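Local coordinates for protein endoglucanase (PDB 2FVG) that probably removes residues from the amino ends of peptides as an M42-family aminopeptidase using two divalent metal cations, despite its endoglucanase name, at residues A224-E229 against A304-S309; K164-R169 against P310-D315; G242-F247 against Q274-T279. All blocks are in the same frame, centred on the assembly; numbering follows the deposited sequence.

Contact 1 of 3, residues A224-E229 against A304-S309; sequences AGDNPE and ARYIHS
Tyr306 lies against the backbone of Ala224, Gly225 and Asp226, beside the parallel pairing of Ala224 with Arg305. Its CB sits 3.9 Å from Gly225 O. With CG anti to the carbonyl carbon (chi1 -71°), the ring starts out past Ala224 O. Gly225 C and Asp226 N lie in the ring plane, at the edge. CD2 makes the closest approach, 3.6 Å to Asp226 CA, and CE2 follows at 4.0 Å from Asp226 CA, so that across this contact the ring meets mainly backbone, with Asp226 CB a little farther, 4.2 Å from CE2. Beyond CE2 the ring leads away from Asp226 to its hydroxyl, and the side chain comes to about 6 Å from that of Asp167, a predicted metal ligand. Two backbone bonds hold the register: Ala224 N donates to Ala304 O at 2.9 Å, and Tyr306 N reaches Ala224 O at 2.8 Å, nearly in line with the carbonyl. Gly225 has a positive phi (87°), where a CB would run into the preceding carbonyl oxygen. Arg305 extends to a salt bridge with Glu231. Strand 297-306 runs between strand 215-224, parallel, and strand 312-315, antiparallel, with Tyr306 resting on Thr223 of one and Ser312 of the other.

Contact 2 of 3, residues K164-R169 against P310-D315; sequences KAFDDR and PNSIID. With EDO (1,2-ethanediol), chain C.
Phe166 and Ile314 point toward each other between the start of helix 166-180 and strand 312-315, their side chains crossing at a slant. Ile314 CG1 lies over one face of the phenyl ring, while its CG2 makes the tightest apolar touch, 3.6 Å from Phe166 CD2. Both branches can reach the ring because CG1 stands between the backbone N and the carbonyl carbon (chi1 67°), leaving CG2 beside the N. The ring edge turns to the strand backbone, with Ile313 CA near its plane. Ser312 O comes in obliquely, 3.4 Å from Phe166 CE2, and Ser312 OG lies 3.6 Å from Phe166 CD2. Leu4 and Ser8 of helix 4-9 also touch the Phe166 side chain.

Ala165 is the N-cap residue of the helix, and its O accepts the backbone bond from Arg169 N. The peptide between Asp167 and Asp168 is cis, as is usual after the bridging aspartate in this clan of two-metal peptidases; Asp167 is predicted to serve both metal sites.

Beside the ring the contact turns polar. A water accepts from Phe166 N at 3.1 Å and lies so close to Ser312 OG (2.5 Å) that this length is doubtful; it probably links the helix start to the hydroxyl. Ala165 N donates to O2 of a 1,2-ethanediol, probably from the crystallisation liquor, at 2.8 Å; that oxygen is so near Pro310 O that the distance is doubtful. Farther along, Lys164 CB packs 4.1 Å from Pro310 CB, the peptide before that proline being cis. The rest of the lysine runs away from the strand, and its NZ forms a salt bridge with Glu64, which also pairs with Arg169.

Contact 3 of 3, residues G242-F247 against Q274-T279; sequences GPAITF and QMKRRT
Ala244 and Gln274 face each other in a short parallel ladder that continues to Ile245 and the selenomethionine at Met275. Its backbone bonds are Gln274 N to Pro243 O and Ile245 N to Gln274 O, each 2.9 Å. Past them the ladder frays: Lys276 N to Ile245 O is weak at 3.4 Å, and a water bridges the same two atoms, donating to the oxygen and accepting from the nitrogen.

The side-chain bond is made by Gln274. Its CG stands between the backbone N and the carbonyl carbon (chi1 58°), which sets CG 3.7 Å from Gly242 O, and the extended chain beyond brings NE2 to that oxygen. NE2 gives it a hydrogen at 3.0 Å, the acceptor lying close to the amide plane, and bonds to His238 O as well. An alanine here removes the amide donor, and the Gly242 and His238 carbonyls would probably be left without this partner, the turn into strand 244-245 less firmly held.

Packing contacts are lighter. Ala244 CB rests 3.9 Å from Lys276 CA, and Lys276 CG runs alongside Thr246, 3.8 Å from its OG1. On the opposite side of the sheet from Ala244, Ile245 packs on Phe259, Ile262 and Val263 of helix 256-268, the connection of this beta-alpha-beta unit.

The backbone and one side-chain amide thus supply the direct hydrogen bonds, and at the weak Lys276 N bond a water gives both atoms a second partner.

How the contacts relate
All three contacts reach one mixed sheet, but at different depths. Contact 3 is buried, though far from the centre of the chain; contact 1 lies at the surface, and contact 2, nearest the centre, is partly buried. Contacts 1 and 2 touch, since strands 297-306 and 312-315 are neighbours and Arg305 O probably accepts from Ile313 N at 2.8 Å. Contact 3 touches neither, yet strand 244-245 pairs antiparallel with the same strand 297-306. Contacts 1 and 3 are both parallel pairings on backbone bonds, contact 3 adding a side-chain amide bond; contact 2 sets a helix start against a strand through an aromatic ring and water. Contacts 1 and 2 carry predicted metal ligands, His308 and Asp167.

Contact 1 of 3, residues A224-E229 against A304-S309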
ATOM      1  N   ALA A 224      -7.845  -9.411   6.327  1.00 42.80           N
ATOM      2  CA  ALA A 224      -8.338 -10.564   7.078  1.00 45.32           C
ATOM      3  C   ALA A 224      -8.463 -11.802   6.177  1.00 45.39           C
ATOM      4  O   ALA A 224      -8.497 -11.700   4.949  1.00 43.26           O
ATOM      5  CB  ALA A 224      -9.698 -10.225   7.706  1.00 46.66           C
ATOM      6  N   GLY A 225      -8.540 -12.972   6.798  1.00 49.48           N
ATOM      7  CA  GLY A 225      -8.693 -14.219   6.061  1.00 53.57           C
ATOM      8  C   GLY A 225      -7.391 -14.832   5.615  1.00 57.19           C
ATOM      9  O   GLY A 225      -7.376 -15.652   4.700  1.00 56.59           O
ATOM     10  N   ASP A 226      -6.302 -14.422   6.266  1.00 62.49           N
ATOM     11  CA  ASP A 226      -4.950 -14.919   5.987  1.00 67.06           C
ATOM     12  C   ASP A 226      -4.902 -16.453   6.017  1.00 69.34           C
ATOM     13  O   ASP A 226      -4.419 -17.087   5.072  1.00 69.57           O
ATOM     14  CB  ASP A 226      -3.954 -14.311   6.990  1.00 67.83           C
ATOM     15  CG  ASP A 226      -2.509 -14.743   6.741  1.00 72.73           C
ATOM     16  OD1 ASP A 226      -2.182 -15.234   5.633  1.00 73.88           O
ATOM     17  OD2 ASP A 226      -1.688 -14.572   7.669  1.00 78.32           O
ATOM     18  N   ASN A 227      -5.416 -17.033   7.102  1.00 71.58           N
ATOM     19  CA  ASN A 227      -5.474 -18.483   7.269  1.00 73.16           C
ATOM     20  C   ASN A 227      -6.932 -18.944   7.140  1.00 73.76           C
ATOM     21  O   ASN A 227      -7.722 -18.736   8.062  1.00 73.55           O
ATOM     22  CB  ASN A 227      -4.874 -18.888   8.628  1.00 73.40           C
ATOM     23  CG  ASN A 227      -4.779 -20.401   8.815  1.00 75.65           C
ATOM     24  OD1 ASN A 227      -4.867 -21.179   7.860  1.00 77.96           O
ATOM     25  ND2 ASN A 227      -4.579 -20.822  10.060  1.00 79.33           N
ATOM     26  N   PRO A 228      -7.293 -19.553   5.987  1.00 74.58           N
ATOM     27  CA  PRO A 228      -8.660 -20.041   5.726  1.00 74.50           C
ATOM     28  C   PRO A 228      -9.136 -21.142   6.690  1.00 74.14           C
ATOM     29  O   PRO A 228     -10.307 -21.136   7.088  1.00 74.08           O
ATOM     30  CB  PRO A 228      -8.575 -20.593   4.293  1.00 74.81           C
ATOM     31  CG  PRO A 228      -7.357 -19.961   3.698  1.00 74.78           C
ATOM     32  CD  PRO A 228      -6.401 -19.808   4.839  1.00 74.81           C
ATOM     33  N   GLU A 229      -8.241 -22.066   7.055  1.00 73.18           N
ATOM     34  CA  GLU A 229      -8.568 -23.177   7.969  1.00 71.89           C
ATOM     35  C   GLU A 229      -8.949 -22.733   9.394  1.00 70.64           C
ATOM     36  O   GLU A 229      -9.761 -23.391  10.049  1.00 71.45           O
ATOM     37  CB  GLU A 229      -7.425 -24.206   8.017  1.00 71.61           C
ATOM     38  N   ALA A 304      -9.710  -5.197   4.215  1.00 24.32           N
ATOM     39  CA  ALA A 304      -9.601  -6.019   3.016  1.00 22.82           C
ATOM     40  C   ALA A 304      -9.772  -7.450   3.506  1.00 24.17           C
ATOM     41  O   ALA A 304      -9.537  -7.726   4.671  1.00 22.46           O
ATOM     42  CB  ALA A 304      -8.220  -5.845   2.365  1.00 23.02           C
ATOM     43  N   ARG A 305     -10.184  -8.360   2.629  1.00 23.83           N
ATOM     44  CA  ARG A 305     -10.293  -9.767   2.990  1.00 24.13           C
ATOM     45  C   ARG A 305      -9.686 -10.603   1.878  1.00 23.71           C
ATOM     46  O   ARG A 305     -10.026 -10.406   0.718  1.00 23.50           O
ATOM     47  CB  ARG A 305     -11.769 -10.151   3.201  1.00 21.06           C
ATOM     48  CG  ARG A 305     -11.989 -11.612   3.540  1.00 22.34           C
ATOM     49  CD  ARG A 305     -13.364 -11.875   4.173  1.00 27.19           C
ATOM     50  NE  ARG A 305     -13.468 -13.270   4.630  1.00 37.10           N
ATOM     51  CZ  ARG A 305     -14.361 -14.174   4.206  1.00 41.24           C
ATOM     52  NH1 ARG A 305     -15.327 -13.859   3.337  1.00 35.93           N
ATOM     53  NH2 ARG A 305     -14.321 -15.398   4.702  1.00 41.69           N
ATOM     54  N   TYR A 306      -8.824 -11.562   2.206  1.00 27.22           N
ATOM     55  CA  TYR A 306      -8.256 -12.410   1.143  1.00 28.86           C
ATOM     56  C   TYR A 306      -9.317 -13.256   0.458  1.00 28.08           C
ATOM     57  O   TYR A 306     -10.315 -13.635   1.065  1.00 26.48           O
ATOM     58  CB  TYR A 306      -7.099 -13.313   1.626  1.00 33.66           C
ATOM     59  CG  TYR A 306      -5.805 -12.556   1.936  1.00 41.76           C
ATOM     60  CD1 TYR A 306      -5.116 -11.851   0.935  1.00 45.49           C
ATOM     61  CD2 TYR A 306      -5.260 -12.562   3.228  1.00 47.84           C
ATOM     62  CE1 TYR A 306      -3.926 -11.151   1.220  1.00 46.36           C
ATOM     63  CE2 TYR A 306      -4.071 -11.871   3.526  1.00 48.67           C
ATOM     64  CZ  TYR A 306      -3.411 -11.167   2.520  1.00 48.59           C
ATOM     65  OH  TYR A 306      -2.237 -10.493   2.826  1.00 50.72           O
ATOM     66  N   ILE A 307      -9.119 -13.496  -0.828  1.00 28.85           N
ATOM     67  CA  ILE A 307      -9.977 -14.405  -1.570  1.00 30.59           C
ATOM     68  C   ILE A 307      -9.080 -15.530  -2.098  1.00 34.00           C
ATOM     69  O   ILE A 307      -9.194 -16.680  -1.658  1.00 38.99           O
ATOM     70  CB  ILE A 307     -10.946 -13.698  -2.592  1.00 31.15           C
ATOM     71  CG1 ILE A 307     -11.788 -14.730  -3.354  1.00 33.43           C
ATOM     72  CG2 ILE A 307     -10.196 -12.767  -3.548  1.00 29.95           C
ATOM     73  CD1 ILE A 307     -12.345 -15.871  -2.479  1.00 34.04           C
ATOM     74  N   HIS A 308      -8.164 -15.229  -2.996  1.00 34.08           N
ATOM     75  CA  HIS A 308      -7.226 -16.253  -3.409  1.00 35.92           C
ATOM     76  C   HIS A 308      -5.896 -15.546  -3.583  1.00 36.68           C
ATOM     77  O   HIS A 308      -5.584 -15.078  -4.675  1.00 37.45           O
ATOM     78  CB  HIS A 308      -7.691 -16.963  -4.692  1.00 35.79           C
ATOM     79  N   SER A 309      -5.131 -15.444  -2.493  1.00 39.17           N
ATOM     80  CA  SER A 309      -3.813 -14.766  -2.500  1.00 41.11           C
ATOM     81  C   SER A 309      -3.139 -15.049  -3.857  1.00 39.50           C
ATOM     82  O   SER A 309      -3.032 -16.216  -4.247  1.00 40.22           O
ATOM     83  CB  SER A 309      -2.955 -15.231  -1.311  1.00 42.83           C
ATOM     84  OG  SER A 309      -1.937 -14.291  -0.987  1.00 46.88           O
TER

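Contact 2 of 3, residues K164-R169 against P310-D315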
ATOM      1  N   LYS A 164      -4.863  -7.335  -6.650  1.00 25.52           N
ATOM      2  CA  LYS A 164      -3.705  -7.550  -5.822  1.00 26.32           C
ATOM      3  C   LYS A 164      -3.191  -6.226  -5.287  1.00 25.78           C
ATOM      4  O   LYS A 164      -3.633  -5.141  -5.711  1.00 24.18           O
ATOM      5  CB  LYS A 164      -2.597  -8.244  -6.625  1.00 25.39           C
ATOM      6  CG  LYS A 164      -1.968  -7.322  -7.661  1.00 27.63           C
ATOM      7  CD  LYS A 164      -0.744  -7.919  -8.221  1.00 22.81           C
ATOM      8  CE  LYS A 164      -0.084  -7.016  -9.241  1.00 26.82           C
ATOM      9  NZ  LYS A 164       0.561  -5.812  -8.676  1.00 20.24           N
ATOM     10  N   ALA A 165      -2.236  -6.346  -4.367  1.00 25.41           N
ATOM     11  CA  ALA A 165      -1.511  -5.239  -3.745  1.00 24.99           C
ATOM     12  C   ALA A 165      -2.421  -4.153  -3.179  1.00 24.85           C
ATOM     13  O   ALA A 165      -2.000  -3.005  -3.096  1.00 28.36           O
ATOM     14  CB  ALA A 165      -0.539  -4.621  -4.733  1.00 22.49           C
ATOM     15  N   PHE A 166      -3.634  -4.498  -2.765  1.00 25.27           N
ATOM     16  CA  PHE A 166      -4.515  -3.472  -2.140  1.00 28.13           C
ATOM     17  C   PHE A 166      -3.799  -2.927  -0.885  1.00 30.31           C
ATOM     18  O   PHE A 166      -3.997  -1.776  -0.468  1.00 35.24           O
ATOM     19  CB  PHE A 166      -5.897  -4.021  -1.822  1.00 25.37           C
ATOM     20  CG  PHE A 166      -6.842  -4.093  -3.018  1.00 24.83           C
ATOM     21  CD1 PHE A 166      -6.681  -3.264  -4.120  1.00 28.61           C
ATOM     22  CD2 PHE A 166      -7.964  -4.922  -2.969  1.00 26.61           C
ATOM     23  CE1 PHE A 166      -7.592  -3.307  -5.193  1.00 27.91           C
ATOM     24  CE2 PHE A 166      -8.890  -4.970  -4.034  1.00 28.16           C
ATOM     25  CZ  PHE A 166      -8.706  -4.157  -5.138  1.00 25.69           C
ATOM     26  N   ASP A 167      -2.975  -3.783  -0.293  1.00 31.90           N
ATOM     27  CA  ASP A 167      -2.050  -3.407   0.788  1.00 31.84           C
ATOM     28  C   ASP A 167      -0.690  -3.122   0.096  1.00 31.13           C
ATOM     29  O   ASP A 167       0.041  -4.073  -0.241  1.00 27.58           O
ATOM     30  CB  ASP A 167      -1.898  -4.578   1.756  1.00 32.88           C
ATOM     31  CG  ASP A 167      -0.817  -4.343   2.811  1.00 41.72           C
ATOM     32  OD1 ASP A 167      -0.452  -3.174   3.087  1.00 40.31           O
ATOM     33  OD2 ASP A 167      -0.337  -5.348   3.371  1.00 36.31           O
ATOM     34  N   ASP A 168      -0.335  -1.849  -0.133  1.00 30.95           N
ATOM     35  CA  ASP A 168      -1.107  -0.659   0.266  1.00 28.31           C
ATOM     36  C   ASP A 168      -1.463   0.268  -0.921  1.00 29.40           C
ATOM     37  O   ASP A 168      -1.559   1.509  -0.787  1.00 30.03           O
ATOM     38  CB  ASP A 168      -0.320   0.107   1.348  1.00 29.75           C
ATOM     39  CG  ASP A 168      -1.170   1.116   2.117  1.00 31.66           C
ATOM     40  OD1 ASP A 168      -2.419   0.972   2.136  1.00 31.81           O
ATOM     41  OD2 ASP A 168      -0.580   2.068   2.701  1.00 24.82           O
ATOM     42  N   ARG A 169      -1.723  -0.317  -2.086  1.00 28.54           N
ATOM     43  CA  ARG A 169      -2.114   0.512  -3.225  1.00 25.48           C
ATOM     44  C   ARG A 169      -3.469   1.190  -2.975  1.00 27.48           C
ATOM     45  O   ARG A 169      -3.735   2.233  -3.572  1.00 28.21           O
ATOM     46  CB  ARG A 169      -2.070  -0.264  -4.550  1.00 24.56           C
ATOM     47  CG  ARG A 169      -0.668  -0.907  -4.850  1.00 19.54           C
ATOM     48  CD  ARG A 169       0.412   0.058  -5.454  1.00 14.89           C
ATOM     49  NE  ARG A 169       1.750  -0.545  -5.408  1.00 21.97           N
ATOM     50  CZ  ARG A 169       2.200  -1.461  -6.257  1.00 23.61           C
ATOM     51  NH1 ARG A 169       1.436  -1.909  -7.247  1.00 32.44           N
ATOM     52  NH2 ARG A 169       3.424  -1.931  -6.122  1.00 29.56           N
ATOM     53  N   PRO A 310      -2.627 -14.005  -4.556  1.00 37.34           N
ATOM     54  CA  PRO A 310      -2.386 -12.576  -4.265  1.00 33.79           C
ATOM     55  C   PRO A 310      -3.596 -11.669  -4.074  1.00 29.20           C
ATOM     56  O   PRO A 310      -3.457 -10.584  -3.528  1.00 29.94           O
ATOM     57  CB  PRO A 310      -1.621 -12.105  -5.505  1.00 33.14           C
ATOM     58  CG  PRO A 310      -2.173 -12.945  -6.616  1.00 35.86           C
ATOM     59  CD  PRO A 310      -2.392 -14.302  -5.988  1.00 38.11           C
ATOM     60  N   ASN A 311      -4.770 -12.096  -4.497  1.00 25.96           N
ATOM     61  CA  ASN A 311      -5.942 -11.220  -4.415  1.00 23.67           C
ATOM     62  C   ASN A 311      -6.636 -11.045  -3.078  1.00 23.18           C
ATOM     63  O   ASN A 311      -6.672 -11.955  -2.244  1.00 23.92           O
ATOM     64  CB  ASN A 311      -6.967 -11.664  -5.446  1.00 23.21           C
ATOM     65  CG  ASN A 311      -6.477 -11.456  -6.838  1.00 27.55           C
ATOM     66  OD1 ASN A 311      -5.725 -10.519  -7.094  1.00 24.88           O
ATOM     67  ND2 ASN A 311      -6.884 -12.323  -7.753  1.00 27.54           N
ATOM     68  N   SER A 312      -7.188  -9.855  -2.893  1.00 21.16           N
ATOM     69  CA  SER A 312      -8.029  -9.581  -1.750  1.00 20.38           C
ATOM     70  C   SER A 312      -9.181  -8.707  -2.211  1.00 21.39           C
ATOM     71  O   SER A 312      -9.230  -8.308  -3.377  1.00 21.16           O
ATOM     72  CB  SER A 312      -7.258  -8.963  -0.586  1.00 19.57           C
ATOM     73  OG  SER A 312      -6.802  -7.682  -0.913  1.00 19.05           O
ATOM     74  N   ILE A 313     -10.091  -8.397  -1.290  1.00 20.25           N
ATOM     75  CA  ILE A 313     -11.311  -7.673  -1.597  1.00 20.58           C
ATOM     76  C   ILE A 313     -11.445  -6.451  -0.729  1.00 21.50           C
ATOM     77  O   ILE A 313     -11.198  -6.529   0.468  1.00 20.35           O
ATOM     78  CB  ILE A 313     -12.528  -8.585  -1.263  1.00 23.03           C
ATOM     79  CG1 ILE A 313     -12.331 -10.012  -1.830  1.00 24.30           C
ATOM     80  CG2 ILE A 313     -13.856  -7.979  -1.727  1.00 18.34           C
ATOM     81  CD1 ILE A 313     -13.196 -11.052  -1.167  1.00 16.67           C
ATOM     82  N   ILE A 314     -11.811  -5.314  -1.320  1.00 22.46           N
ATOM     83  CA  ILE A 314     -12.148  -4.149  -0.510  1.00 22.02           C
ATOM     84  C   ILE A 314     -13.589  -3.735  -0.814  1.00 22.58           C
ATOM     85  O   ILE A 314     -14.119  -4.032  -1.889  1.00 18.08           O
ATOM     86  CB  ILE A 314     -11.198  -2.943  -0.700  1.00 22.92           C
ATOM     87  CG1 ILE A 314     -11.321  -2.350  -2.103  1.00 23.38           C
ATOM     88  CG2 ILE A 314      -9.759  -3.317  -0.343  1.00 21.04           C
ATOM     89  CD1 ILE A 314     -10.777  -0.940  -2.198  1.00 35.53           C
ATOM     90  N   ASP A 315     -14.216  -3.064   0.140  1.00 21.55           N
ATOM     91  CA  ASP A 315     -15.561  -2.582  -0.021  1.00 22.70           C
ATOM     92  C   ASP A 315     -15.374  -1.126  -0.394  1.00 23.67           C
ATOM     93  O   ASP A 315     -14.659  -0.401   0.302  1.00 23.25           O
ATOM     94  CB  ASP A 315     -16.328  -2.751   1.302  1.00 23.34           C
ATOM     95  CG  ASP A 315     -17.763  -2.326   1.198  1.00 21.99           C
ATOM     96  OD1 ASP A 315     -18.022  -1.112   1.260  1.00 39.14           O
ATOM     97  OD2 ASP A 315     -18.643  -3.201   1.068  1.00 25.72           O
TER
HETATM   98  C1  EDO C 341       0.349  -8.255  -3.851  1.00 61.37           C
HETATM   99  O1  EDO C 341       1.513  -8.919  -4.334  1.00 70.52           O
HETATM  100  C2  EDO C 341      -0.528  -9.280  -3.143  1.00 64.68           C
HETATM  101  O2  EDO C 341      -1.851  -8.761  -2.992  1.00 59.59           O
HETATM  102  O   HOH W   1      -4.977  -7.316  -2.601  1.00 37.99           O

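Contact 3 of 3, residues G242-F247 against Q274-T279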
ATOM      1  N   GLY A 242     -16.645   0.181   7.726  1.00 28.10           N
ATOM      2  CA  GLY A 242     -15.910   1.451   7.692  1.00 27.64           C
ATOM      3  C   GLY A 242     -14.413   1.342   7.931  1.00 27.15           C
ATOM      4  O   GLY A 242     -13.898   0.252   8.152  1.00 28.80           O
ATOM      5  N   PRO A 243     -13.690   2.469   7.813  1.00 27.68           N
ATOM      6  CA  PRO A 243     -12.268   2.411   8.113  1.00 25.11           C
ATOM      7  C   PRO A 243     -12.041   2.021   9.565  1.00 26.00           C
ATOM      8  O   PRO A 243     -12.822   2.427  10.457  1.00 24.09           O
ATOM      9  CB  PRO A 243     -11.790   3.845   7.889  1.00 26.42           C
ATOM     10  CG  PRO A 243     -13.061   4.705   7.968  1.00 25.08           C
ATOM     11  CD  PRO A 243     -14.122   3.816   7.376  1.00 24.37           C
ATOM     12  N   ALA A 244     -10.972   1.263   9.793  1.00 22.42           N
ATOM     13  CA  ALA A 244     -10.560   0.792  11.121  1.00 24.71           C
ATOM     14  C   ALA A 244      -9.617   1.799  11.747  1.00 26.73           C
ATOM     15  O   ALA A 244      -8.677   2.236  11.098  1.00 29.11           O
ATOM     16  CB  ALA A 244      -9.821  -0.585  11.015  1.00 18.55           C
ATOM     17  N   ILE A 245      -9.846   2.142  13.015  1.00 27.78           N
ATOM     18  CA  ILE A 245      -9.008   3.114  13.728  1.00 26.17           C
ATOM     19  C   ILE A 245      -8.153   2.305  14.711  1.00 29.77           C
ATOM     20  O   ILE A 245      -8.682   1.635  15.595  1.00 32.76           O
ATOM     21  CB  ILE A 245      -9.901   4.217  14.377  1.00 29.11           C
ATOM     22  CG1 ILE A 245     -10.750   4.885  13.283  1.00 26.97           C
ATOM     23  CG2 ILE A 245      -9.069   5.311  15.044  1.00 27.92           C
ATOM     24  CD1 ILE A 245     -11.757   5.874  13.817  1.00 44.25           C
ATOM     25  N   THR A 246      -6.836   2.287  14.496  1.00 28.48           N
ATOM     26  CA  THR A 246      -5.935   1.543  15.345  1.00 29.28           C
ATOM     27  C   THR A 246      -5.776   2.179  16.727  1.00 31.43           C
ATOM     28  O   THR A 246      -5.586   3.389  16.855  1.00 32.02           O
ATOM     29  CB  THR A 246      -4.562   1.365  14.660  1.00 31.09           C
ATOM     30  OG1 THR A 246      -4.750   0.673  13.429  1.00 30.54           O
ATOM     31  CG2 THR A 246      -3.616   0.572  15.502  1.00 26.32           C
ATOM     32  N   PHE A 247      -5.856   1.351  17.761  1.00 33.13           N
ATOM     33  CA  PHE A 247      -5.697   1.808  19.144  1.00 33.66           C
ATOM     34  C   PHE A 247      -4.252   1.605  19.630  1.00 33.12           C
ATOM     35  O   PHE A 247      -3.705   2.450  20.330  1.00 32.55           O
ATOM     36  CB  PHE A 247      -6.704   1.099  20.068  1.00 34.18           C
ATOM     37  CG  PHE A 247      -6.581   1.485  21.528  1.00 34.67           C
ATOM     38  CD1 PHE A 247      -7.203   2.630  22.020  1.00 34.94           C
ATOM     39  CD2 PHE A 247      -5.856   0.697  22.408  1.00 35.71           C
ATOM     40  CE1 PHE A 247      -7.088   2.979  23.365  1.00 28.25           C
ATOM     41  CE2 PHE A 247      -5.742   1.043  23.758  1.00 34.76           C
ATOM     42  CZ  PHE A 247      -6.361   2.178  24.234  1.00 33.67           C
ATOM     43  N   GLN A 274     -14.716   1.478  12.475  1.00 27.08           N
ATOM     44  CA  GLN A 274     -14.702   0.330  13.375  1.00 29.33           C
ATOM     45  C   GLN A 274     -13.374   0.332  14.088  1.00 27.82           C
ATOM     46  O   GLN A 274     -12.479   1.070  13.694  1.00 27.89           O
ATOM     47  CB  GLN A 274     -14.897  -1.007  12.622  1.00 29.60           C
ATOM     48  CG  GLN A 274     -13.852  -1.313  11.527  1.00 27.39           C
ATOM     49  CD  GLN A 274     -14.225  -2.533  10.705  1.00 26.53           C
ATOM     50  OE1 GLN A 274     -14.592  -3.561  11.257  1.00 21.06           O
ATOM     51  NE2 GLN A 274     -14.141  -2.424   9.374  1.00 22.49           N
HETATM   52  N   MSE A 275     -13.270  -0.453  15.158  1.00 26.16           N
HETATM   53  CA  MSE A 275     -12.009  -0.648  15.850  1.00 27.46           C
HETATM   54  C   MSE A 275     -11.224  -1.637  15.032  1.00 28.88           C
HETATM   55  O   MSE A 275     -11.779  -2.493  14.370  1.00 29.27           O
HETATM   56  CB  MSE A 275     -12.204  -1.239  17.240  1.00 28.47           C
HETATM   57  CG  MSE A 275     -13.066  -0.392  18.161  1.00 37.34           C
HETATM   58 SE   MSE A 275     -12.258   1.390  18.458  1.00 52.87          SE
HETATM   59  CE  MSE A 275     -13.721   2.273  19.517  1.00 41.63           C
ATOM     60  N   LYS A 276      -9.915  -1.519  15.100  1.00 30.61           N
ATOM     61  CA  LYS A 276      -9.031  -2.399  14.411  1.00 32.33           C
ATOM     62  C   LYS A 276      -8.944  -3.709  15.207  1.00 35.48           C
ATOM     63  O   LYS A 276      -8.583  -3.702  16.389  1.00 36.88           O
ATOM     64  CB  LYS A 276      -7.679  -1.710  14.329  1.00 32.17           C
ATOM     65  CG  LYS A 276      -6.515  -2.616  13.984  1.00 28.87           C
ATOM     66  CD  LYS A 276      -6.434  -2.913  12.529  1.00 33.47           C
ATOM     67  CE  LYS A 276      -5.302  -3.912  12.284  1.00 42.65           C
ATOM     68  NZ  LYS A 276      -4.005  -3.523  12.924  1.00 52.67           N
ATOM     69  N   ARG A 277      -9.327  -4.817  14.574  1.00 35.01           N
ATOM     70  CA  ARG A 277      -9.240  -6.151  15.177  1.00 36.55           C
ATOM     71  C   ARG A 277      -8.402  -7.015  14.270  1.00 41.11           C
ATOM     72  O   ARG A 277      -8.778  -7.247  13.122  1.00 45.06           O
ATOM     73  CB  ARG A 277     -10.619  -6.785  15.370  1.00 33.12           C
ATOM     74  CG  ARG A 277     -11.382  -6.199  16.528  1.00 28.95           C
ATOM     75  CD  ARG A 277     -12.714  -6.874  16.755  1.00 24.84           C
ATOM     76  NE  ARG A 277     -13.682  -6.558  15.700  1.00 34.59           N
ATOM     77  CZ  ARG A 277     -14.964  -6.922  15.740  1.00 37.48           C
ATOM     78  NH1 ARG A 277     -15.437  -7.593  16.788  1.00 38.79           N
ATOM     79  NH2 ARG A 277     -15.780  -6.611  14.741  1.00 37.50           N
ATOM     80  N   ARG A 278      -7.266  -7.489  14.770  1.00 44.48           N
ATOM     81  CA  ARG A 278      -6.372  -8.328  13.978  1.00 45.60           C
ATOM     82  C   ARG A 278      -6.138  -9.641  14.697  1.00 46.87           C
ATOM     83  O   ARG A 278      -5.798  -9.630  15.882  1.00 47.77           O
ATOM     84  CB  ARG A 278      -5.048  -7.591  13.792  1.00 46.12           C
ATOM     85  CG  ARG A 278      -3.965  -8.352  13.048  1.00 53.58           C
ATOM     86  CD  ARG A 278      -2.651  -7.577  13.103  1.00 55.14           C
ATOM     87  NE  ARG A 278      -1.552  -8.316  12.497  1.00 50.98           N
ATOM     88  N   THR A 279      -6.306 -10.764  13.993  1.00 48.63           N
ATOM     89  CA  THR A 279      -6.089 -12.108  14.586  1.00 50.21           C
ATOM     90  C   THR A 279      -4.608 -12.450  14.816  1.00 50.30           C
ATOM     91  O   THR A 279      -3.717 -11.925  14.139  1.00 50.40           O
ATOM     92  CB  THR A 279      -6.733 -13.238  13.746  1.00 50.70           C
TER
HETATM   93  O   HOH W   2      -8.657  -0.329  17.725  1.00 55.68           O